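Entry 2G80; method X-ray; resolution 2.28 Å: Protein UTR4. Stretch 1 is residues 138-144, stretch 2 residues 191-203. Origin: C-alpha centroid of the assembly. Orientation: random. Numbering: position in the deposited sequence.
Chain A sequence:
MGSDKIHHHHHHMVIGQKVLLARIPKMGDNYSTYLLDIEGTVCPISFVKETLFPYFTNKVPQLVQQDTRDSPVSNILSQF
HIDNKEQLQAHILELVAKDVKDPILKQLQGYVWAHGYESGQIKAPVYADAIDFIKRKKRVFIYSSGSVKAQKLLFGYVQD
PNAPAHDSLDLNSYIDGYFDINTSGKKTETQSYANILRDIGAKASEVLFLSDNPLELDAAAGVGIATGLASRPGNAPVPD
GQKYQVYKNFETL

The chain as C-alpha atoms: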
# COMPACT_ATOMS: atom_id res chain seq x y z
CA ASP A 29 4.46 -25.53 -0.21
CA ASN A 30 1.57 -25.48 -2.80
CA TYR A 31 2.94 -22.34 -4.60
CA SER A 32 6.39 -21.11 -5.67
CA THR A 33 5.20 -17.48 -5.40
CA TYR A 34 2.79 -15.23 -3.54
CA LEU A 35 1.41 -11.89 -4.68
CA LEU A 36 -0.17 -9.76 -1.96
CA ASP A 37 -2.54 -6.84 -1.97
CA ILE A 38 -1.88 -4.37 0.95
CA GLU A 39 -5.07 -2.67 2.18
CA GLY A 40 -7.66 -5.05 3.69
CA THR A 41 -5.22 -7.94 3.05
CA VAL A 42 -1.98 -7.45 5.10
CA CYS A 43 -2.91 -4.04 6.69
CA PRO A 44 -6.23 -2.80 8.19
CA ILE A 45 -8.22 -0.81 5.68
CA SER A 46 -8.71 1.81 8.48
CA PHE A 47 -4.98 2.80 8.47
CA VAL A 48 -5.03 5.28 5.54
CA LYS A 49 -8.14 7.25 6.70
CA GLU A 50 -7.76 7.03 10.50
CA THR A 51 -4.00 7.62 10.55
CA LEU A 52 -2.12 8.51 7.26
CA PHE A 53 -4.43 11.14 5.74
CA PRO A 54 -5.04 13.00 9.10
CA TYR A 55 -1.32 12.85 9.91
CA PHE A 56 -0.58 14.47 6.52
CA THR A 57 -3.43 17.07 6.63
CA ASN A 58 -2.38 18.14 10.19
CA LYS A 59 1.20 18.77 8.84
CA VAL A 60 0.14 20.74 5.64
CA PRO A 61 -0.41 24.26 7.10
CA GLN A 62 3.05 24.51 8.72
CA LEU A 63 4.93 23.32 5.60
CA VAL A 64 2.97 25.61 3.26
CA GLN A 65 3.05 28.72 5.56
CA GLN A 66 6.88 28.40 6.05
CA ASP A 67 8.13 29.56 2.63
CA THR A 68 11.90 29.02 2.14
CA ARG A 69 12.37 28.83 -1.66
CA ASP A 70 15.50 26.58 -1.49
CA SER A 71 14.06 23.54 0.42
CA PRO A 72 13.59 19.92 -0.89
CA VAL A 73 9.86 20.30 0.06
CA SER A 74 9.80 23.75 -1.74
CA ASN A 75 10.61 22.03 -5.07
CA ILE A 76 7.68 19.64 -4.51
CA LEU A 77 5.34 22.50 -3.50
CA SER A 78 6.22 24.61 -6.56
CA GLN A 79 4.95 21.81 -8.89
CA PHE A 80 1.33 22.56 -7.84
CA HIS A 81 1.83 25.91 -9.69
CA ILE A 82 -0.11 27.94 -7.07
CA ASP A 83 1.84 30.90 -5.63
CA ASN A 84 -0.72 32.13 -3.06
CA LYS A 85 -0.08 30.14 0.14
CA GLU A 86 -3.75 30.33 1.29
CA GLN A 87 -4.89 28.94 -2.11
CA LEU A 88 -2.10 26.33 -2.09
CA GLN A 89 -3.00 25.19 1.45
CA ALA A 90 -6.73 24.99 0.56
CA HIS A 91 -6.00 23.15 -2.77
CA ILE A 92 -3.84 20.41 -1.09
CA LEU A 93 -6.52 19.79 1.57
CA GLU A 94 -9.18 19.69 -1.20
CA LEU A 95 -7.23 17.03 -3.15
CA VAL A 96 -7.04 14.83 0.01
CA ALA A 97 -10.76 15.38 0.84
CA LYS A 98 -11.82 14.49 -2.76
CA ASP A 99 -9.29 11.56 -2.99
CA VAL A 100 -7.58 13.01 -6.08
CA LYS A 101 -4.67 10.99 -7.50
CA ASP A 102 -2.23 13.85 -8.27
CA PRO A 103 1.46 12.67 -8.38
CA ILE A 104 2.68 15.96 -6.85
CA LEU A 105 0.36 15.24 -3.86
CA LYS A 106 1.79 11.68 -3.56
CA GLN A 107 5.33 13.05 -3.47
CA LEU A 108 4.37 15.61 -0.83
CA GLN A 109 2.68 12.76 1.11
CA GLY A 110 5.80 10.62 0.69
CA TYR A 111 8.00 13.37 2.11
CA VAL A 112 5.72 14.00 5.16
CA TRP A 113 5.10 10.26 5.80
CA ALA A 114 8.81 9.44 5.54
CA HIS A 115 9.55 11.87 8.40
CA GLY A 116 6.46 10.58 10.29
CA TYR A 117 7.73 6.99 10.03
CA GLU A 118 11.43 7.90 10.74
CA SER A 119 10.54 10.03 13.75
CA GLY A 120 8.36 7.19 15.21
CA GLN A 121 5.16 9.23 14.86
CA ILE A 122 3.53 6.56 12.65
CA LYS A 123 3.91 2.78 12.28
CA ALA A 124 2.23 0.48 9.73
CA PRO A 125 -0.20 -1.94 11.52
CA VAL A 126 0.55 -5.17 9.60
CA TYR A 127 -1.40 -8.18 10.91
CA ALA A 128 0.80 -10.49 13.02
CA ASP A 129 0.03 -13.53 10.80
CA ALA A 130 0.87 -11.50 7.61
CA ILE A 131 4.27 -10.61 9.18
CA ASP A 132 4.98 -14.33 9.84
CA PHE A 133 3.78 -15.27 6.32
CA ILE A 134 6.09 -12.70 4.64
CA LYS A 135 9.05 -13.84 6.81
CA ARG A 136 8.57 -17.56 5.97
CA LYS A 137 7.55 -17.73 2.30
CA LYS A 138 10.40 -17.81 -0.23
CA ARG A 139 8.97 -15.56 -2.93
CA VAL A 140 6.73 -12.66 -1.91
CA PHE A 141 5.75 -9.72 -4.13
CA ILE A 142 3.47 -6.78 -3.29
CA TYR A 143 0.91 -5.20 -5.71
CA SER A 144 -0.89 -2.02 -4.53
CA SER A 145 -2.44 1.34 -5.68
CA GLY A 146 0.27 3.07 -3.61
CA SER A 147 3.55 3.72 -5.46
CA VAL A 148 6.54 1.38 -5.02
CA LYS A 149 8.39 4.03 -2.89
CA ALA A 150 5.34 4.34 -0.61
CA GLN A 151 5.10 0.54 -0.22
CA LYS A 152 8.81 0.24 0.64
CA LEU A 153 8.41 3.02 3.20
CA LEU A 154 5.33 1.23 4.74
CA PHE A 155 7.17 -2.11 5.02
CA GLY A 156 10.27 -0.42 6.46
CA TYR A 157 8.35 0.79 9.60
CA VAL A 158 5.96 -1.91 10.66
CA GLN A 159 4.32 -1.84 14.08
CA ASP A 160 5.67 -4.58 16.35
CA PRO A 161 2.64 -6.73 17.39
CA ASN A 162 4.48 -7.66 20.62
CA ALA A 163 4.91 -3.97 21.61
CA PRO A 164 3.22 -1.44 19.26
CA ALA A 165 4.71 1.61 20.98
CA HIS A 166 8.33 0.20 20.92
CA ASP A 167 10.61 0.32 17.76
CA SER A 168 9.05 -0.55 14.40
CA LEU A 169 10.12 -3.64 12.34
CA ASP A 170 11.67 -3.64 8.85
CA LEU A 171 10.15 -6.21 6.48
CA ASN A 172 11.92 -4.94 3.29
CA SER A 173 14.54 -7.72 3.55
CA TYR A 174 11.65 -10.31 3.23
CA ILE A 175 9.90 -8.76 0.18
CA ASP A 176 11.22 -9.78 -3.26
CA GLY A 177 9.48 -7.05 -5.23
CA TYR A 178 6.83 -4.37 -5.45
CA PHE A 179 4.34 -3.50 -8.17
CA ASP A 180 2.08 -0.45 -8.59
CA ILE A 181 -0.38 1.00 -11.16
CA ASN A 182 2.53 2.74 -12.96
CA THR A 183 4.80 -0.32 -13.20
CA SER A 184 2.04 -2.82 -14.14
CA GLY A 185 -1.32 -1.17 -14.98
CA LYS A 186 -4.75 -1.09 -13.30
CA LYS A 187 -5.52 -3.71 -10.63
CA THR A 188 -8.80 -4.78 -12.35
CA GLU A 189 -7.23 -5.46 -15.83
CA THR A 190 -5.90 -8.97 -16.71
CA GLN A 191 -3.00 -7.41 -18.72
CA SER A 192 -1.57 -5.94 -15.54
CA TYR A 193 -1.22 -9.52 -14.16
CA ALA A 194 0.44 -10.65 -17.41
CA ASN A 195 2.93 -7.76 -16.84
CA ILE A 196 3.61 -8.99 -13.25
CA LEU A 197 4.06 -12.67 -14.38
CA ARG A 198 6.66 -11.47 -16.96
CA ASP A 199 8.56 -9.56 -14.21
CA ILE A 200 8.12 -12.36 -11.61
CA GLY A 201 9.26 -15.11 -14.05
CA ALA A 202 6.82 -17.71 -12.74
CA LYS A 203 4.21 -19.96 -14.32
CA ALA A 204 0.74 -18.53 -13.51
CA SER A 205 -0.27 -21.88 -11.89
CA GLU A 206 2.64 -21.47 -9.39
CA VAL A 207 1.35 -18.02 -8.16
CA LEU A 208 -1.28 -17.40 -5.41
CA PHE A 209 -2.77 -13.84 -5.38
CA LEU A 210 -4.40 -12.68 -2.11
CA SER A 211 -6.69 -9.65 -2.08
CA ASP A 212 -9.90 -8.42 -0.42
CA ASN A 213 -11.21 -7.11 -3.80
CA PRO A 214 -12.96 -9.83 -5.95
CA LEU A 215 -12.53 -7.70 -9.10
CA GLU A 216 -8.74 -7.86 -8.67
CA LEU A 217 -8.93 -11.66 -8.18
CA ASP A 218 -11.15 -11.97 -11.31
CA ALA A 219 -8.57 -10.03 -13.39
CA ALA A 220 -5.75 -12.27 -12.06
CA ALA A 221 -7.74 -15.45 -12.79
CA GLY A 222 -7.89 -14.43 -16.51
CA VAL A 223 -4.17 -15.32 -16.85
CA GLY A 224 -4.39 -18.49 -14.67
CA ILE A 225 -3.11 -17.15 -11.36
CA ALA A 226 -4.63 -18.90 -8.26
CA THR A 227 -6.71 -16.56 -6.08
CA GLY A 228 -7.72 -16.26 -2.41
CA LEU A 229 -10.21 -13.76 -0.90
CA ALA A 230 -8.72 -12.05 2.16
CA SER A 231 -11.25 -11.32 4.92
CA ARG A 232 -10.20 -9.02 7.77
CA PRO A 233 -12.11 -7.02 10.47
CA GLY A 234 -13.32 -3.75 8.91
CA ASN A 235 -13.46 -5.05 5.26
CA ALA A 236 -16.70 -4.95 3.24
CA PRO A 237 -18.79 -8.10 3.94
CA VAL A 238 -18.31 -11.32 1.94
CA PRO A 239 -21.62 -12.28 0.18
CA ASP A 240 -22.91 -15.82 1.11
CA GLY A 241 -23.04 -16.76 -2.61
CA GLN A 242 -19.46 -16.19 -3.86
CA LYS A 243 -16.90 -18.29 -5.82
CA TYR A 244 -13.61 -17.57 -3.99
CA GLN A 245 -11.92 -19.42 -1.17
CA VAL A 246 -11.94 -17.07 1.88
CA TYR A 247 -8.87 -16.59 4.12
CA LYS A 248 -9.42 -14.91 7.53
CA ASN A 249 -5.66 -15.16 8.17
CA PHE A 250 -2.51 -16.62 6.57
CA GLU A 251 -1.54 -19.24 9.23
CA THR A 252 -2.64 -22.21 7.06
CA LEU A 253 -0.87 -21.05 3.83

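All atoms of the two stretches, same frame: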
# COMPACT_ATOMS: atom_id res chain seq x y z
N LYS A 138 9.20 -18.11 0.55
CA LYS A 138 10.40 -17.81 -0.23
C LYS A 138 10.30 -16.73 -1.27
O LYS A 138 11.27 -16.02 -1.49
CB LYS A 138 10.98 -19.12 -0.78
CG LYS A 138 11.69 -19.79 0.40
CD LYS A 138 11.98 -21.17 0.22
CE LYS A 138 12.45 -21.74 1.52
NZ LYS A 138 13.57 -21.05 2.19
N ARG A 139 9.15 -16.58 -1.91
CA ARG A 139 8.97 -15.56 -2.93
C ARG A 139 7.68 -14.80 -2.69
O ARG A 139 6.59 -15.33 -2.85
CB ARG A 139 9.10 -16.14 -4.34
CG ARG A 139 10.48 -16.76 -4.62
CD ARG A 139 11.07 -16.25 -5.93
NE ARG A 139 10.11 -16.41 -7.02
CZ ARG A 139 10.07 -15.71 -8.15
NH1 ARG A 139 10.94 -14.73 -8.43
NH2 ARG A 139 9.10 -16.00 -9.02
N VAL A 140 7.84 -13.55 -2.26
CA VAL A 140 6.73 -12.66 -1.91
C VAL A 140 6.89 -11.32 -2.62
O VAL A 140 7.87 -10.63 -2.40
CB VAL A 140 6.67 -12.40 -0.39
CG1 VAL A 140 5.58 -11.33 -0.04
CG2 VAL A 140 6.44 -13.72 0.36
N PHE A 141 5.87 -10.96 -3.41
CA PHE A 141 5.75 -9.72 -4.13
C PHE A 141 4.49 -8.97 -3.70
O PHE A 141 3.46 -9.59 -3.40
CB PHE A 141 5.72 -9.98 -5.65
CG PHE A 141 6.98 -10.57 -6.18
CD1 PHE A 141 7.96 -9.76 -6.71
CD2 PHE A 141 7.23 -11.94 -6.07
CE1 PHE A 141 9.14 -10.28 -7.19
CE2 PHE A 141 8.42 -12.49 -6.55
CZ PHE A 141 9.37 -11.67 -7.11
N ILE A 142 4.58 -7.65 -3.67
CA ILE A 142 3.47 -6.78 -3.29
C ILE A 142 2.93 -6.09 -4.55
O ILE A 142 3.71 -5.77 -5.44
CB ILE A 142 3.93 -5.72 -2.24
CG1 ILE A 142 4.64 -6.38 -1.04
CG2 ILE A 142 2.74 -4.89 -1.72
CD1 ILE A 142 3.81 -7.33 -0.19
N TYR A 143 1.59 -5.97 -4.65
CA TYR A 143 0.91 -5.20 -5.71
C TYR A 143 -0.14 -4.31 -5.04
O TYR A 143 -1.08 -4.83 -4.43
CB TYR A 143 0.25 -6.11 -6.74
CG TYR A 143 -0.41 -5.45 -7.96
CD1 TYR A 143 0.08 -4.25 -8.53
CD2 TYR A 143 -1.44 -6.11 -8.64
CE1 TYR A 143 -0.51 -3.68 -9.68
CE2 TYR A 143 -2.00 -5.57 -9.81
CZ TYR A 143 -1.54 -4.37 -10.32
OH TYR A 143 -2.14 -3.86 -11.43
N SER A 144 0.02 -2.99 -5.18
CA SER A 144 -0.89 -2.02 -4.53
C SER A 144 -1.14 -0.76 -5.38
O SER A 144 -0.42 -0.50 -6.30
CB SER A 144 -0.28 -1.62 -3.17
OG SER A 144 -1.18 -0.82 -2.41
N GLN A 191 -4.29 -7.78 -18.14
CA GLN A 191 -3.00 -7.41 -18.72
C GLN A 191 -1.96 -7.03 -17.69
O GLN A 191 -0.77 -7.34 -17.88
CB GLN A 191 -3.16 -6.23 -19.71
CG GLN A 191 -1.87 -5.75 -20.43
CD GLN A 191 -1.28 -6.79 -21.39
OE1 GLN A 191 -1.97 -7.26 -22.31
NE2 GLN A 191 0.01 -7.13 -21.19
N SER A 192 -2.41 -6.32 -16.66
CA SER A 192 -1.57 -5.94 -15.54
C SER A 192 -0.95 -7.17 -14.88
O SER A 192 0.24 -7.14 -14.57
CB SER A 192 -2.37 -5.12 -14.50
OG SER A 192 -3.14 -4.08 -15.10
N TYR A 193 -1.73 -8.25 -14.74
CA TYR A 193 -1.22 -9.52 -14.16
C TYR A 193 -0.27 -10.28 -15.11
O TYR A 193 0.63 -10.94 -14.67
CB TYR A 193 -2.36 -10.40 -13.65
CG TYR A 193 -3.06 -9.68 -12.54
CD1 TYR A 193 -2.60 -9.78 -11.22
CD2 TYR A 193 -4.14 -8.83 -12.80
CE1 TYR A 193 -3.22 -9.08 -10.19
CE2 TYR A 193 -4.76 -8.12 -11.79
CZ TYR A 193 -4.31 -8.25 -10.48
OH TYR A 193 -4.94 -7.54 -9.47
N ALA A 194 -0.48 -10.13 -16.42
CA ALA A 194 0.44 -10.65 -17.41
C ALA A 194 1.80 -9.91 -17.30
O ALA A 194 2.86 -10.53 -17.43
CB ALA A 194 -0.15 -10.54 -18.82
N ASN A 195 1.74 -8.58 -17.07
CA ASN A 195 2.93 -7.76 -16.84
C ASN A 195 3.69 -8.23 -15.60
O ASN A 195 4.91 -8.36 -15.64
CB ASN A 195 2.60 -6.26 -16.74
CG ASN A 195 2.02 -5.67 -18.04
OD1 ASN A 195 2.25 -6.18 -19.15
ND2 ASN A 195 1.27 -4.59 -17.91
N ILE A 196 2.98 -8.51 -14.51
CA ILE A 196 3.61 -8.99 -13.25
C ILE A 196 4.21 -10.39 -13.42
O ILE A 196 5.30 -10.64 -12.89
CB ILE A 196 2.61 -8.95 -12.06
CG1 ILE A 196 2.27 -7.48 -11.74
CG2 ILE A 196 3.16 -9.72 -10.77
CD1 ILE A 196 1.12 -7.33 -10.75
N LEU A 197 3.52 -11.30 -14.12
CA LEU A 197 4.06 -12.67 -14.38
C LEU A 197 5.37 -12.61 -15.18
O LEU A 197 6.30 -13.34 -14.86
CB LEU A 197 3.04 -13.60 -15.08
CG LEU A 197 1.85 -14.10 -14.26
CD1 LEU A 197 0.85 -14.81 -15.16
CD2 LEU A 197 2.31 -15.01 -13.10
N ARG A 198 5.42 -11.75 -16.19
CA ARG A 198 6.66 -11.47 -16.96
C ARG A 198 7.80 -11.07 -16.03
O ARG A 198 8.88 -11.66 -16.09
CB ARG A 198 6.44 -10.32 -17.95
CG ARG A 198 7.53 -10.16 -18.97
CD ARG A 198 7.86 -8.72 -19.27
NE ARG A 198 6.74 -7.94 -19.75
CZ ARG A 198 6.13 -6.91 -19.13
NH1 ARG A 198 6.49 -6.44 -17.94
NH2 ARG A 198 5.11 -6.33 -19.76
N ASP A 199 7.54 -10.09 -15.15
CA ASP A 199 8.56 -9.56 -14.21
C ASP A 199 8.90 -10.54 -13.08
O ASP A 199 10.02 -10.55 -12.61
CB ASP A 199 8.14 -8.19 -13.63
CG ASP A 199 8.00 -7.10 -14.73
OD1 ASP A 199 8.72 -7.17 -15.75
OD2 ASP A 199 7.20 -6.15 -14.55
N ILE A 200 7.92 -11.31 -12.63
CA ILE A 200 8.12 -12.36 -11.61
C ILE A 200 8.93 -13.55 -12.21
O ILE A 200 9.84 -14.07 -11.56
CB ILE A 200 6.74 -12.80 -10.96
CG1 ILE A 200 6.33 -11.79 -9.89
CG2 ILE A 200 6.76 -14.17 -10.31
CD1 ILE A 200 4.99 -12.14 -9.19
N GLY A 201 8.63 -13.95 -13.44
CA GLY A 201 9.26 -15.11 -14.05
C GLY A 201 8.76 -16.32 -13.27
O GLY A 201 9.50 -16.93 -12.47
N ALA A 202 7.46 -16.56 -13.38
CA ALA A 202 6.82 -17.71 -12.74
C ALA A 202 5.64 -18.13 -13.58
O ALA A 202 5.00 -17.28 -14.21
CB ALA A 202 6.39 -17.38 -11.33
N LYS A 203 5.37 -19.43 -13.62
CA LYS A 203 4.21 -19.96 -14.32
C LYS A 203 3.02 -19.50 -13.51
O LYS A 203 3.08 -19.56 -12.29
CB LYS A 203 4.21 -21.51 -14.36
CG LYS A 203 5.34 -22.12 -15.17

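A short β-strand that includes residues 140-143 packs against a helix that runs to residue 200 and takes in residues 191-200, having begun earlier in the chain. The two elements run roughly antiparallel, with 150° between their N-to-C directions and axes 11.3 Å apart at closest approach. In this register Phe141 lies nearest Ile200 (CA to CA, 8.3 Å) and Tyr143 nearest Ile196 (CA to CA, 8.9 Å), so two residues along the strand match one turn of the helix. Alternation along the extended backbone directs Arg139, Phe141 and Tyr143 toward the helix, while Val140 and Ile142 make no contact with it.

Both aromatic rings of the strand receive an isoleucine over one face. Ile200 CG1 sits 3.8 Å from the centroid of the Phe141 ring, only 6° off the ring normal, and Ile196 CD1 lies 3.6 Å from the centroid of the Tyr143 ring. These CH-π contacts set aliphatic C-H groups against the aromatic π cloud. Tyr143 also turns its edge toward the face of Tyr193 in an offset edge-to-face pair, with ring centroids 5.4 Å apart and planes at 83°. Its hydroxyl end reaches the first turn of this stretch, where Tyr143 OH approaches Ser192 CB at 3.3 Å; the hydroxyl itself is hydrogen-bonded elsewhere in the structure.

The polar link lies at the helix C terminus. The Arg139 guanidinium donates from NH2 to Ile200 O (3.3 Å) and, more weakly, from NH1 to the same Ile200 O (3.4 Å). This carbonyl belongs to the last helical residue, and a cationic group suits the partial negative charge that gathers at a helix C terminus. Gly201 then leaves helical geometry with positive phi, a conformation that favours glycine, and Ala202 CB follows at the guanidinium edge, 3.8 Å from Arg139 NH2.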